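Local coordinates for protein chitooligosaccharide oxidase (Gibberella zeae, PDB 6Y0R) that oxidises the C1 hydroxyl of chitooligosaccharides to lactones, using a bicovalently bound FAD and reducing molecular oxygen to hydrogen peroxide, at residues A[116-121]-A[138-143]; A[146-151]-A[310-315]; A[242-247]-A[356-361]; A[253-258]-A[347-352]. One frame throughout, in Å; residues are numbered along the deposited sequence.

Contact 1 of 4, residues A[116-121]-A[138-143]; sequences YSVKLA and ATELWN
V118 and L120 bring strand 118-120, part of the antiparallel sheet of the PCMH-type FAD-binding domain, against E140 and L141 on helix 134-145. This is helix-on-sheet packing: the strand and helix segments run nearly parallel, their axes 24° apart and 8.4 Å from each other at closest approach. The alternation of a strand decides who takes part, since V118 and L120 direct their CB atoms at the helix while K119 between them turns to the other side.

V118 faces both helix residues. Its CB lies 3.7 Å from E140 CB, so the glutamate contributes its aliphatic root; the carboxylate is engaged elsewhere, with E140 OE1 hydrogen-bonded to the Q144 amide. Q144 NE2 also donates to V118 O, and Q144 OE1 accepts from L120 N, which ties the strand backbone to the next turn of the same helix. L141, next to E140 on the helix, sends its CB past the strand, but CG stands anti to the carbonyl carbon (chi1 -66°), and this swings one methyl back to the sheet. The side chains of V118 and L141 meet at about a right angle. L141 also touches A126 of strand 125-128 and L149. The branch that does the touching is L141 CD2, 3.6 Å from V118 CG1 and 4.2 Å from L120 CB.

Contact 2 of 4, residues A[146-151]-A[310-315]; sequences KRALAH and VDWMGL
The indole of W312 meets A148 and H151 in a buried, water-bridged contact between two parts of the fold: strand 147-148 and the turn after it, in the FAD-binding domain, and the first turn of helix 312-320, which follows an outer strand of the seven-stranded sheet.

The direct contact is CH-pi. A148 CB stands over one face of the indole, 3.7 Å from the centroid of the five-membered ring and 22° off its normal, with W312 NE1 as its nearest atom. W312 reaches across because its CG is anti to the backbone N (chi1 176°), which carries the ring away from the helix. Next along the chain, L149 O approaches W312 CZ2 to 3.6 Å, and H151 NE2 lies near the indole plane at its edge.

Two waters fill the polar side of the joint. One donates to R147 O at 2.8 Å and accepts a weak bond from W312 NE1. The other is gripped more firmly by the FAD-binding side, 3.0 Å from L149 N and 2.8 Å from H151 NE2, with a further weak bond from W312 NE1. The buried indole N-H is thus shared between two weak bonds to water.

The helix start is fixed by D311, the N-cap, whose OD1 accepts from G314 N at 2.9 Å with an N-H...O angle of 165°. The joint lies near the flavin, the H151 side chain being about 7 Å from the bound FAD, and is consistent with the two-part build of this flavoenzyme family, an FAD-binding domain against a domain with a large antiparallel sheet.

Contact 3 of 4, residues A[242-247]-A[356-361]; sequences WDQNTA and SFVNFV
V358 and N359, consecutive on helix 351-367, receive the loop that leads from strand 233-239 of the seven-stranded antiparallel sheet into helix 247-260. V358 comes first and supplies the apolar half. Both its methyls lie against A247, the first residue of helix 247-260, with V358 CG2 3.8 Å from A247 CB; CG1 also reaches Q244 CA at the same distance. Beyond the loop, V358 continues onto P248, L251 and Y276, so it is buried between helix and sheet.

The loop it meets is itself a tight turn. D243 O accepts from both T246 N and A247 N, and D243 N donates to T246 OG1 at 3.0 Å. A247 directs its CB at V358.

N359 follows on the more exposed side of the helix and supplies the polar half. Q244 starts beside V358, and with CG anti to the backbone N and an extended chain beyond, its amide arrives over N359. The two side chains cross at about a right angle, their amide planes 66° apart. Q244 NE2 donates to N359 OD1 at 2.7 Å, nearly straight at 170°; the acceptor lies in the Q244 amide plane, whereas the donor comes from above the N359 carbonyl plane, 55° out of it.

Contact 4 of 4, residues A[253-258]-A[347-352]; sequences DFQEFG and PALTLA
The side-chain amide of Q255, the flat group here, has A348 over one face and the backbone of L349 beyond its outer end, where helix 247-260 packs on the linker between strand 338-346 of the seven-stranded antiparallel sheet and helix 351-367. The methyl of A348 sits almost straight above the amide carbon, with A348 CB 4.0 Å from Q255 CD. At the outer end, Q255 CD is 3.6 Å from L349 N and 3.7 Å from L349 O, so the backbone N and O of L349 both confront the amide.

As modelled, Q255 NE2 faces L349 N and Q255 OE1 faces L349 O, each at 2.9 Å. Like meets like, and the amide is probably turned over in the model; with it reversed, a paired set of hydrogen bonds to L349 becomes possible, but the modelled orientation does not establish one. What is secure is the reach: CG anti to the backbone N (chi1 166°) and an extended chain carry the amide from the helix to the linker.

L402 and L403 border Q255 as well, and L349 packs on L403 and F405, joining the contact to strand 403-411. T350 is the N-cap of helix 351-367, its OG1 capping a backbone N of the first turn.

Overall arrangement
The four contacts form two pairs at different parts of the molecule. Contacts 1 and 2 lie 12 Å apart between centres and touch: helix 134-145 leads directly into strand 147-148, L141 O probably bonds R147 N, and W142 packs on M313. Contacts 3 and 4, with centres 14 Å apart, share helix 351-367 and both involve the start or body of helix 247-260 beside the seven-stranded sheet. Contact 1 closes first along the chain; contact 2 then alternates with contacts 3 and 4, and contact 4 falls wholly between the segments of contact 3. Contact 2 joins the FAD-binding domain to the sheet domain; its nearest atoms are about 21 Å from contact 3 and about 16 Å from contact 4.

Contact 1 of 4, residues A[116-121]-A[138-143]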
loop_
_atom_site.group_PDB
_atom_site.type_symbol
_atom_site.label_atom_id
_atom_site.label_comp_id
_atom_site.label_asym_id
_atom_site.label_seq_id
_atom_site.Cartn_x
_atom_site.Cartn_y
_atom_site.Cartn_z
ATOM N N TYR A 116 14.632 2.738 11.962
ATOM C CA TYR A 116 14.498 1.719 10.893
ATOM C C TYR A 116 15.006 0.372 11.412
ATOM O O TYR A 116 15.328 -0.498 10.601
ATOM C CB TYR A 116 15.164 2.202 9.603
ATOM C CG TYR A 116 16.607 2.622 9.707
ATOM C CD1 TYR A 116 17.616 1.673 9.752
ATOM C CD2 TYR A 116 16.954 3.955 9.684
ATOM C CE1 TYR A 116 18.945 2.056 9.846
ATOM C CE2 TYR A 116 18.278 4.358 9.779
ATOM C CZ TYR A 116 19.268 3.403 9.856
ATOM O OH TYR A 116 20.567 3.825 9.908
ATOM N N SER A 117 14.970 0.160 12.732
ATOM C CA SER A 117 15.441 -1.089 13.375
ATOM C C SER A 117 14.600 -2.274 12.906
ATOM O O SER A 117 13.351 -2.174 12.909
ATOM C CB SER A 117 15.383 -0.955 14.886
ATOM O OG SER A 117 15.623 -2.206 15.478
ATOM N N VAL A 118 15.242 -3.369 12.517
ATOM C CA VAL A 118 14.589 -4.671 12.276
ATOM C C VAL A 118 15.251 -5.681 13.198
ATOM O O VAL A 118 16.495 -5.894 13.029
ATOM C CB VAL A 118 14.766 -5.099 10.811
ATOM C CG1 VAL A 118 14.125 -6.456 10.577
ATOM C CG2 VAL A 118 14.276 -4.047 9.843
ATOM N N LYS A 119 14.487 -6.322 14.070
ATOM C CA LYS A 119 15.027 -7.313 15.044
ATOM C C LYS A 119 14.291 -8.632 14.914
ATOM O O LYS A 119 13.129 -8.742 15.351
ATOM C CB LYS A 119 14.930 -6.741 16.463
ATOM C CG LYS A 119 15.755 -5.489 16.710
ATOM C CD LYS A 119 15.627 -4.983 18.140
ATOM C CE LYS A 119 16.345 -3.667 18.369
ATOM N NZ LYS A 119 15.967 -3.084 19.686
ATOM N N LEU A 120 14.921 -9.604 14.522
ATOM C CA LEU A 120 14.343 -10.951 14.404
ATOM C C LEU A 120 14.773 -11.761 15.617
ATOM O O LEU A 120 16.001 -11.843 15.861
ATOM C CB LEU A 120 14.885 -11.595 13.131
ATOM C CG LEU A 120 14.511 -13.025 12.784
ATOM C CD1 LEU A 120 13.027 -13.167 12.552
ATOM C CD2 LEU A 120 15.319 -13.705 11.684
ATOM N N ALA A 121 13.823 -12.439 16.118
ATOM C CA ALA A 121 14.008 -13.279 17.331
ATOM C C ALA A 121 14.118 -14.748 16.921
ATOM O O ALA A 121 13.729 -15.117 15.787
ATOM C CB ALA A 121 12.868 -13.030 18.290
ATOM N N ALA A 138 13.353 -6.500 4.097
ATOM C CA ALA A 138 13.604 -7.780 3.407
ATOM C C ALA A 138 15.089 -8.159 3.578
ATOM O O ALA A 138 15.380 -9.332 3.911
ATOM C CB ALA A 138 13.252 -7.709 1.955
ATOM N N THR A 139 15.982 -7.180 3.434
ATOM C CA THR A 139 17.444 -7.443 3.531
ATOM C C THR A 139 17.767 -7.965 4.935
ATOM O O THR A 139 18.496 -8.984 5.097
ATOM C CB THR A 139 18.243 -6.185 3.182
ATOM O OG1 THR A 139 17.943 -5.878 1.819
ATOM C CG2 THR A 139 19.736 -6.386 3.326
ATOM N N GLU A 140 17.268 -7.288 5.966
ATOM C CA GLU A 140 17.573 -7.644 7.376
ATOM C C GLU A 140 16.960 -8.980 7.745
ATOM O O GLU A 140 17.629 -9.781 8.382
ATOM C CB GLU A 140 17.104 -6.566 8.358
ATOM C CG GLU A 140 17.983 -5.333 8.325
ATOM C CD GLU A 140 19.380 -5.529 8.906
ATOM O OE1 GLU A 140 19.575 -6.505 9.626
ATOM O OE2 GLU A 140 20.262 -4.678 8.635
ATOM N N LEU A 141 15.715 -9.266 7.374
ATOM C CA LEU A 141 15.119 -10.552 7.763
ATOM C C LEU A 141 15.842 -11.684 7.032
ATOM O O LEU A 141 15.985 -12.765 7.602
ATOM C CB LEU A 141 13.618 -10.548 7.473
ATOM C CG LEU A 141 12.808 -9.576 8.317
ATOM C CD1 LEU A 141 11.334 -9.710 7.933
ATOM C CD2 LEU A 141 12.987 -9.807 9.825
ATOM N N TRP A 142 16.188 -11.462 5.777
ATOM C CA TRP A 142 16.915 -12.468 4.966
ATOM C C TRP A 142 18.274 -12.736 5.626
ATOM O O TRP A 142 18.599 -13.915 5.862
ATOM C CB TRP A 142 17.074 -11.962 3.543
ATOM C CG TRP A 142 17.914 -12.849 2.676
ATOM C CD1 TRP A 142 19.169 -12.556 2.250
ATOM C CD2 TRP A 142 17.538 -14.083 2.046
ATOM N NE1 TRP A 142 19.616 -13.539 1.418
ATOM C CE2 TRP A 142 18.632 -14.478 1.257
ATOM C CE3 TRP A 142 16.407 -14.897 2.067
ATOM C CZ2 TRP A 142 18.631 -15.680 0.559
ATOM C CZ3 TRP A 142 16.396 -16.072 1.355
ATOM C CH2 TRP A 142 17.489 -16.451 0.580
ATOM N N ASN A 143 19.009 -11.693 5.927
ATOM C CA ASN A 143 20.407 -11.869 6.421
ATOM C C ASN A 143 20.374 -12.390 7.865
ATOM O O ASN A 143 21.178 -13.277 8.214
ATOM C CB ASN A 143 21.178 -10.567 6.328
ATOM C CG ASN A 143 21.493 -10.127 4.915
ATOM O OD1 ASN A 143 21.494 -10.931 3.990
ATOM N ND2 ASN A 143 21.883 -8.879 4.757
#

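Contact 2 of 4, residues A[146-151]-A[310-315]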
loop_
_atom_site.group_PDB
_atom_site.type_symbol
_atom_site.label_atom_id
_atom_site.label_comp_id
_atom_site.label_asym_id
_atom_site.label_seq_id
_atom_site.Cartn_x
_atom_site.Cartn_y
_atom_site.Cartn_z
ATOM N N LYS A 146 17.092 -15.814 7.260
ATOM C CA LYS A 146 16.426 -16.361 6.062
ATOM C C LYS A 146 14.903 -16.409 6.314
ATOM O O LYS A 146 14.246 -17.451 6.124
ATOM C CB LYS A 146 17.022 -17.728 5.762
ATOM C CG LYS A 146 16.804 -18.177 4.351
ATOM C CD LYS A 146 17.470 -19.502 4.025
ATOM C CE LYS A 146 17.376 -19.812 2.552
ATOM N NZ LYS A 146 17.776 -21.220 2.279
ATOM N N ARG A 147 14.401 -15.287 6.823
ATOM C CA ARG A 147 12.973 -15.092 7.111
ATOM C C ARG A 147 12.454 -13.982 6.180
ATOM O O ARG A 147 13.249 -13.282 5.540
ATOM C CB ARG A 147 12.734 -14.762 8.584
ATOM C CG ARG A 147 13.352 -15.772 9.556
ATOM C CD ARG A 147 12.747 -17.124 9.381
ATOM N NE ARG A 147 11.352 -17.232 9.791
ATOM C CZ ARG A 147 10.710 -18.374 9.906
ATOM N NH1 ARG A 147 11.332 -19.520 9.639
ATOM N NH2 ARG A 147 9.452 -18.394 10.293
ATOM N N ALA A 148 11.136 -13.851 6.126
ATOM C CA ALA A 148 10.468 -12.911 5.201
ATOM C C ALA A 148 9.102 -12.527 5.765
ATOM O O ALA A 148 8.570 -13.233 6.629
ATOM C CB ALA A 148 10.342 -13.543 3.833
ATOM N N LEU A 149 8.625 -11.391 5.262
ATOM C CA LEU A 149 7.221 -10.937 5.405
ATOM C C LEU A 149 6.606 -10.772 4.031
ATOM O O LEU A 149 7.324 -10.744 3.004
ATOM C CB LEU A 149 7.188 -9.615 6.163
ATOM C CG LEU A 149 7.633 -9.705 7.617
ATOM C CD1 LEU A 149 7.637 -8.307 8.196
ATOM C CD2 LEU A 149 6.743 -10.652 8.403
ATOM N N ALA A 150 5.271 -10.746 4.031
ATOM C CA ALA A 150 4.499 -10.605 2.787
ATOM C C ALA A 150 4.287 -9.118 2.560
ATOM O O ALA A 150 3.436 -8.564 3.139
ATOM C CB ALA A 150 3.198 -11.347 2.876
ATOM N N HIS A 151 5.117 -8.504 1.756
ATOM C CA HIS A 151 5.053 -7.059 1.472
ATOM C C HIS A 151 5.197 -6.872 -0.027
ATOM O O HIS A 151 5.372 -7.874 -0.777
ATOM C CB HIS A 151 6.103 -6.291 2.253
ATOM C CG HIS A 151 7.491 -6.804 2.022
ATOM N ND1 HIS A 151 8.152 -6.666 0.807
ATOM C CD2 HIS A 151 8.301 -7.504 2.839
ATOM C CE1 HIS A 151 9.351 -7.216 0.924
ATOM N NE2 HIS A 151 9.475 -7.756 2.145
ATOM N N VAL A 310 14.670 -18.090 -8.559
ATOM C CA VAL A 310 15.639 -17.375 -7.695
ATOM C C VAL A 310 15.295 -17.703 -6.243
ATOM O O VAL A 310 14.407 -18.532 -5.996
ATOM C CB VAL A 310 15.594 -15.869 -7.995
ATOM C CG1 VAL A 310 16.101 -15.569 -9.389
ATOM C CG2 VAL A 310 14.202 -15.297 -7.827
ATOM N N ASP A 311 16.010 -17.120 -5.297
ATOM C CA ASP A 311 15.641 -17.173 -3.870
ATOM C C ASP A 311 14.914 -15.881 -3.537
ATOM O O ASP A 311 14.787 -14.979 -4.390
ATOM C CB ASP A 311 16.856 -17.489 -2.984
ATOM C CG ASP A 311 17.921 -16.420 -2.980
ATOM O OD1 ASP A 311 17.583 -15.208 -3.115
ATOM O OD2 ASP A 311 19.100 -16.813 -2.823
ATOM N N TRP A 312 14.383 -15.819 -2.342
ATOM C CA TRP A 312 13.558 -14.677 -1.911
ATOM C C TRP A 312 14.278 -13.345 -2.139
ATOM O O TRP A 312 13.705 -12.377 -2.669
ATOM C CB TRP A 312 13.184 -14.888 -0.445
ATOM C CG TRP A 312 12.419 -13.738 0.103
ATOM C CD1 TRP A 312 12.821 -12.789 0.989
ATOM C CD2 TRP A 312 11.094 -13.375 -0.302
ATOM N NE1 TRP A 312 11.831 -11.870 1.184
ATOM C CE2 TRP A 312 10.747 -12.220 0.430
ATOM C CE3 TRP A 312 10.189 -13.921 -1.219
ATOM C CZ2 TRP A 312 9.504 -11.609 0.309
ATOM C CZ3 TRP A 312 8.954 -13.334 -1.310
ATOM C CH2 TRP A 312 8.623 -12.199 -0.570
ATOM N N MET A 313 15.540 -13.211 -1.708
ATOM C CA MET A 313 16.237 -11.923 -1.832
ATOM C C MET A 313 16.462 -11.613 -3.318
ATOM O O MET A 313 16.383 -10.442 -3.692
ATOM C CB MET A 313 17.550 -11.961 -1.046
ATOM C CG MET A 313 18.137 -10.642 -0.811
ATOM S SD MET A 313 17.152 -9.637 0.348
ATOM C CE MET A 313 16.948 -8.219 -0.725
ATOM N N GLY A 314 16.692 -12.625 -4.153
ATOM C CA GLY A 314 16.756 -12.510 -5.628
ATOM C C GLY A 314 15.445 -11.999 -6.237
ATOM O O GLY A 314 15.485 -11.159 -7.157
ATOM N N LEU A 315 14.333 -12.468 -5.701
ATOM C CA LEU A 315 12.984 -12.054 -6.149
ATOM C C LEU A 315 12.800 -10.586 -5.758
ATOM O O LEU A 315 12.357 -9.798 -6.619
ATOM C CB LEU A 315 11.981 -13.015 -5.499
ATOM C CG LEU A 315 10.532 -13.006 -5.984
ATOM C CD1 LEU A 315 9.835 -11.759 -5.569
ATOM C CD2 LEU A 315 10.389 -13.321 -7.441
HETATM O O HOH W 1 13.162 -11.069 3.791
HETATM O O HOH W 2 10.616 -9.873 3.643
#

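Contact 3 of 4, residues A[242-247]-A[356-361]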
loop_
_atom_site.group_PDB
_atom_site.type_symbol
_atom_site.label_atom_id
_atom_site.label_comp_id
_atom_site.label_asym_id
_atom_site.label_seq_id
_atom_site.Cartn_x
_atom_site.Cartn_y
_atom_site.Cartn_z
ATOM N N TRP A 242 -2.886 -8.953 -27.786
ATOM C CA TRP A 242 -4.350 -8.853 -27.721
ATOM C C TRP A 242 -4.825 -7.589 -28.414
ATOM O O TRP A 242 -4.076 -6.603 -28.472
ATOM C CB TRP A 242 -4.814 -8.911 -26.261
ATOM C CG TRP A 242 -4.699 -10.273 -25.645
ATOM C CD1 TRP A 242 -4.399 -11.461 -26.249
ATOM C CD2 TRP A 242 -4.985 -10.585 -24.273
ATOM N NE1 TRP A 242 -4.394 -12.487 -25.331
ATOM C CE2 TRP A 242 -4.785 -11.982 -24.107
ATOM C CE3 TRP A 242 -5.391 -9.829 -23.172
ATOM C CZ2 TRP A 242 -4.955 -12.611 -22.877
ATOM C CZ3 TRP A 242 -5.564 -10.462 -21.956
ATOM C CH2 TRP A 242 -5.373 -11.834 -21.816
ATOM N N ASP A 243 -6.061 -7.629 -28.858
ATOM C CA ASP A 243 -6.782 -6.450 -29.369
ATOM C C ASP A 243 -8.206 -6.508 -28.831
ATOM O O ASP A 243 -8.547 -7.355 -27.957
ATOM C CB ASP A 243 -6.702 -6.379 -30.896
ATOM C CG ASP A 243 -7.264 -7.583 -31.623
ATOM O OD1 ASP A 243 -8.005 -8.364 -31.000
ATOM O OD2 ASP A 243 -6.948 -7.735 -32.831
ATOM N N GLN A 244 -9.073 -5.658 -29.367
ATOM C CA GLN A 244 -10.452 -5.535 -28.862
ATOM C C GLN A 244 -11.186 -6.875 -29.025
ATOM O O GLN A 244 -12.028 -7.180 -28.172
ATOM C CB GLN A 244 -11.042 -4.285 -29.533
ATOM C CG GLN A 244 -12.394 -3.872 -28.999
ATOM C CD GLN A 244 -12.729 -2.456 -29.403
ATOM O OE1 GLN A 244 -12.114 -1.874 -30.292
ATOM N NE2 GLN A 244 -13.704 -1.885 -28.720
ATOM N N ASN A 245 -10.835 -7.724 -30.004
ATOM C CA ASN A 245 -11.525 -9.025 -30.215
ATOM C C ASN A 245 -11.076 -10.113 -29.233
ATOM O O ASN A 245 -11.867 -11.043 -29.014
ATOM C CB ASN A 245 -11.305 -9.592 -31.619
ATOM C CG ASN A 245 -11.952 -8.743 -32.688
ATOM O OD1 ASN A 245 -13.131 -8.415 -32.601
ATOM N ND2 ASN A 245 -11.179 -8.360 -33.686
ATOM N N THR A 246 -9.830 -10.095 -28.750
ATOM C CA THR A 246 -9.241 -11.202 -27.984
ATOM C C THR A 246 -9.103 -10.809 -26.516
ATOM O O THR A 246 -9.128 -11.717 -25.700
ATOM C CB THR A 246 -7.898 -11.629 -28.559
ATOM O OG1 THR A 246 -7.042 -10.505 -28.754
ATOM C CG2 THR A 246 -8.081 -12.305 -29.910
ATOM N N ALA A 247 -8.985 -9.513 -26.216
ATOM C CA ALA A 247 -8.696 -9.100 -24.811
ATOM C C ALA A 247 -9.852 -9.431 -23.869
ATOM O O ALA A 247 -9.600 -9.854 -22.745
ATOM C CB ALA A 247 -8.321 -7.645 -24.698
ATOM N N SER A 356 -16.749 -3.909 -21.830
ATOM C CA SER A 356 -16.883 -2.445 -21.597
ATOM C C SER A 356 -15.514 -1.851 -21.321
ATOM O O SER A 356 -15.145 -0.825 -21.875
ATOM C CB SER A 356 -17.804 -2.118 -20.460
ATOM O OG SER A 356 -19.076 -2.678 -20.715
ATOM N N PHE A 357 -14.771 -2.501 -20.418
ATOM C CA PHE A 357 -13.404 -2.096 -20.048
ATOM C C PHE A 357 -12.498 -2.054 -21.277
ATOM O O PHE A 357 -11.811 -1.065 -21.536
ATOM C CB PHE A 357 -12.919 -3.054 -18.961
ATOM C CG PHE A 357 -11.490 -2.878 -18.567
ATOM C CD1 PHE A 357 -11.045 -1.700 -18.015
ATOM C CD2 PHE A 357 -10.599 -3.933 -18.666
ATOM C CE1 PHE A 357 -9.718 -1.548 -17.643
ATOM C CE2 PHE A 357 -9.278 -3.783 -18.287
ATOM C CZ PHE A 357 -8.839 -2.582 -17.786
ATOM N N VAL A 358 -12.426 -3.160 -22.024
ATOM C CA VAL A 358 -11.542 -3.276 -23.214
ATOM C C VAL A 358 -11.977 -2.224 -24.266
ATOM O O VAL A 358 -11.104 -1.632 -24.891
ATOM C CB VAL A 358 -11.596 -4.709 -23.765
ATOM C CG1 VAL A 358 -10.980 -4.763 -25.142
ATOM C CG2 VAL A 358 -10.937 -5.718 -22.822
ATOM N N ASN A 359 -13.286 -2.014 -24.441
ATOM C CA ASN A 359 -13.824 -0.953 -25.352
ATOM C C ASN A 359 -13.246 0.419 -24.970
ATOM O O ASN A 359 -12.748 1.137 -25.866
ATOM C CB ASN A 359 -15.355 -1.009 -25.371
ATOM C CG ASN A 359 -15.877 -2.223 -26.123
ATOM O OD1 ASN A 359 -15.099 -3.010 -26.691
ATOM N ND2 ASN A 359 -17.192 -2.378 -26.149
ATOM N N PHE A 360 -13.221 0.773 -23.681
ATOM C CA PHE A 360 -12.651 2.050 -23.197
ATOM C C PHE A 360 -11.149 2.056 -23.482
ATOM O O PHE A 360 -10.599 3.034 -24.019
ATOM C CB PHE A 360 -12.948 2.275 -21.714
ATOM C CG PHE A 360 -12.485 3.619 -21.223
ATOM C CD1 PHE A 360 -11.143 3.851 -20.935
ATOM C CD2 PHE A 360 -13.374 4.682 -21.134
ATOM C CE1 PHE A 360 -10.707 5.102 -20.524
ATOM C CE2 PHE A 360 -12.938 5.923 -20.703
ATOM C CZ PHE A 360 -11.610 6.134 -20.432
ATOM N N VAL A 361 -10.461 0.961 -23.143
ATOM C CA VAL A 361 -8.990 0.888 -23.327
ATOM C C VAL A 361 -8.649 1.022 -24.821
ATOM O O VAL A 361 -7.656 1.688 -25.129
ATOM C CB VAL A 361 -8.447 -0.430 -22.756
ATOM C CG1 VAL A 361 -7.036 -0.714 -23.227
ATOM C CG2 VAL A 361 -8.528 -0.403 -21.239
#

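Contact 4 of 4, residues A[253-258]-A[347-352]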
loop_
_atom_site.group_PDB
_atom_site.type_symbol
_atom_site.label_atom_id
_atom_site.label_comp_id
_atom_site.label_asym_id
_atom_site.label_seq_id
_atom_site.Cartn_x
_atom_site.Cartn_y
_atom_site.Cartn_z
ATOM N N ASP A 253 -10.695 -15.155 -18.881
ATOM C CA ASP A 253 -10.028 -16.457 -18.664
ATOM C C ASP A 253 -8.952 -16.313 -17.597
ATOM O O ASP A 253 -8.823 -17.195 -16.743
ATOM C CB ASP A 253 -9.402 -16.991 -19.932
ATOM C CG ASP A 253 -10.421 -17.478 -20.951
ATOM O OD1 ASP A 253 -11.600 -17.738 -20.552
ATOM O OD2 ASP A 253 -10.019 -17.568 -22.129
ATOM N N PHE A 254 -8.258 -15.178 -17.590
ATOM C CA PHE A 254 -7.274 -14.871 -16.529
ATOM C C PHE A 254 -7.971 -14.885 -15.171
ATOM O O PHE A 254 -7.526 -15.515 -14.204
ATOM C CB PHE A 254 -6.641 -13.509 -16.833
ATOM C CG PHE A 254 -5.568 -13.036 -15.880
ATOM C CD1 PHE A 254 -4.313 -13.606 -15.863
ATOM C CD2 PHE A 254 -5.829 -11.996 -15.015
ATOM C CE1 PHE A 254 -3.339 -13.140 -14.992
ATOM C CE2 PHE A 254 -4.850 -11.520 -14.147
ATOM C CZ PHE A 254 -3.607 -12.112 -14.121
ATOM N N GLN A 255 -9.049 -14.105 -15.045
ATOM C CA GLN A 255 -9.830 -14.056 -13.797
ATOM C C GLN A 255 -10.293 -15.464 -13.366
ATOM O O GLN A 255 -10.173 -15.796 -12.180
ATOM C CB GLN A 255 -11.013 -13.128 -14.012
ATOM C CG GLN A 255 -12.059 -13.271 -12.931
ATOM C CD GLN A 255 -13.309 -12.487 -13.231
ATOM O OE1 GLN A 255 -14.271 -12.989 -13.841
ATOM N NE2 GLN A 255 -13.276 -11.231 -12.885
ATOM N N GLU A 256 -10.899 -16.225 -14.273
ATOM C CA GLU A 256 -11.470 -17.561 -13.928
ATOM C C GLU A 256 -10.356 -18.498 -13.484
ATOM O O GLU A 256 -10.595 -19.304 -12.555
ATOM C CB GLU A 256 -12.226 -18.141 -15.118
ATOM C CG GLU A 256 -13.477 -17.342 -15.441
ATOM C CD GLU A 256 -14.405 -17.145 -14.259
ATOM O OE1 GLU A 256 -14.551 -16.008 -13.790
ATOM O OE2 GLU A 256 -14.975 -18.135 -13.791
ATOM N N PHE A 257 -9.185 -18.458 -14.139
ATOM C CA PHE A 257 -8.014 -19.253 -13.710
ATOM C C PHE A 257 -7.648 -18.858 -12.284
ATOM O O PHE A 257 -7.381 -19.690 -11.430
ATOM C CB PHE A 257 -6.845 -19.084 -14.677
ATOM C CG PHE A 257 -5.606 -19.834 -14.284
ATOM C CD1 PHE A 257 -5.430 -21.164 -14.663
ATOM C CD2 PHE A 257 -4.609 -19.219 -13.572
ATOM C CE1 PHE A 257 -4.288 -21.852 -14.292
ATOM C CE2 PHE A 257 -3.457 -19.901 -13.217
ATOM C CZ PHE A 257 -3.282 -21.214 -13.594
ATOM N N GLY A 258 -7.637 -17.556 -12.006
ATOM C CA GLY A 258 -7.265 -17.029 -10.689
ATOM C C GLY A 258 -8.158 -17.559 -9.592
ATOM O O GLY A 258 -7.631 -17.809 -8.484
ATOM N N PRO A 347 -15.433 -7.331 -7.158
ATOM C CA PRO A 347 -15.785 -8.749 -7.231
ATOM C C PRO A 347 -15.455 -9.278 -8.632
ATOM O O PRO A 347 -15.151 -8.513 -9.548
ATOM C CB PRO A 347 -17.294 -8.718 -6.971
ATOM C CG PRO A 347 -17.720 -7.408 -7.550
ATOM C CD PRO A 347 -16.604 -6.441 -7.186
ATOM N N ALA A 348 -15.595 -10.585 -8.826
ATOM C CA ALA A 348 -15.472 -11.170 -10.178
ATOM C C ALA A 348 -16.361 -10.409 -11.149
ATOM O O ALA A 348 -17.555 -10.126 -10.816
ATOM C CB ALA A 348 -15.847 -12.625 -10.164
ATOM N N LEU A 349 -15.880 -10.203 -12.346
ATOM C CA LEU A 349 -16.573 -9.452 -13.411
ATOM C C LEU A 349 -17.134 -10.416 -14.451
ATOM O O LEU A 349 -16.592 -11.507 -14.631
ATOM C CB LEU A 349 -15.576 -8.494 -14.045
ATOM C CG LEU A 349 -14.904 -7.520 -13.067
ATOM C CD1 LEU A 349 -13.912 -6.660 -13.791
ATOM C CD2 LEU A 349 -15.923 -6.664 -12.361
ATOM N N THR A 350 -18.153 -9.975 -15.154
ATOM C CA THR A 350 -18.705 -10.759 -16.262
ATOM C C THR A 350 -17.879 -10.478 -17.512
ATOM O O THR A 350 -17.245 -9.404 -17.623
ATOM C CB THR A 350 -20.179 -10.387 -16.487
ATOM O OG1 THR A 350 -20.200 -9.025 -16.873
ATOM C CG2 THR A 350 -20.977 -10.620 -15.224
ATOM N N LEU A 351 -18.051 -11.251 -18.387
ATOM C CA LEU A 351 -17.390 -11.037 -19.697
ATOM C C LEU A 351 -17.960 -9.763 -20.327
ATOM O O LEU A 351 -17.208 -8.981 -20.868
ATOM C CB LEU A 351 -17.649 -12.246 -20.602
ATOM C CG LEU A 351 -17.113 -12.211 -22.038
ATOM C CD1 LEU A 351 -15.580 -12.136 -22.029
ATOM C CD2 LEU A 351 -17.587 -13.356 -22.915
ATOM N N ALA A 352 -19.142 -9.429 -20.236
ATOM C CA ALA A 352 -19.710 -8.153 -20.733
ATOM C C ALA A 352 -19.012 -6.965 -20.058
ATOM O O ALA A 352 -18.716 -5.972 -20.721
ATOM C CB ALA A 352 -21.201 -8.156 -20.487
#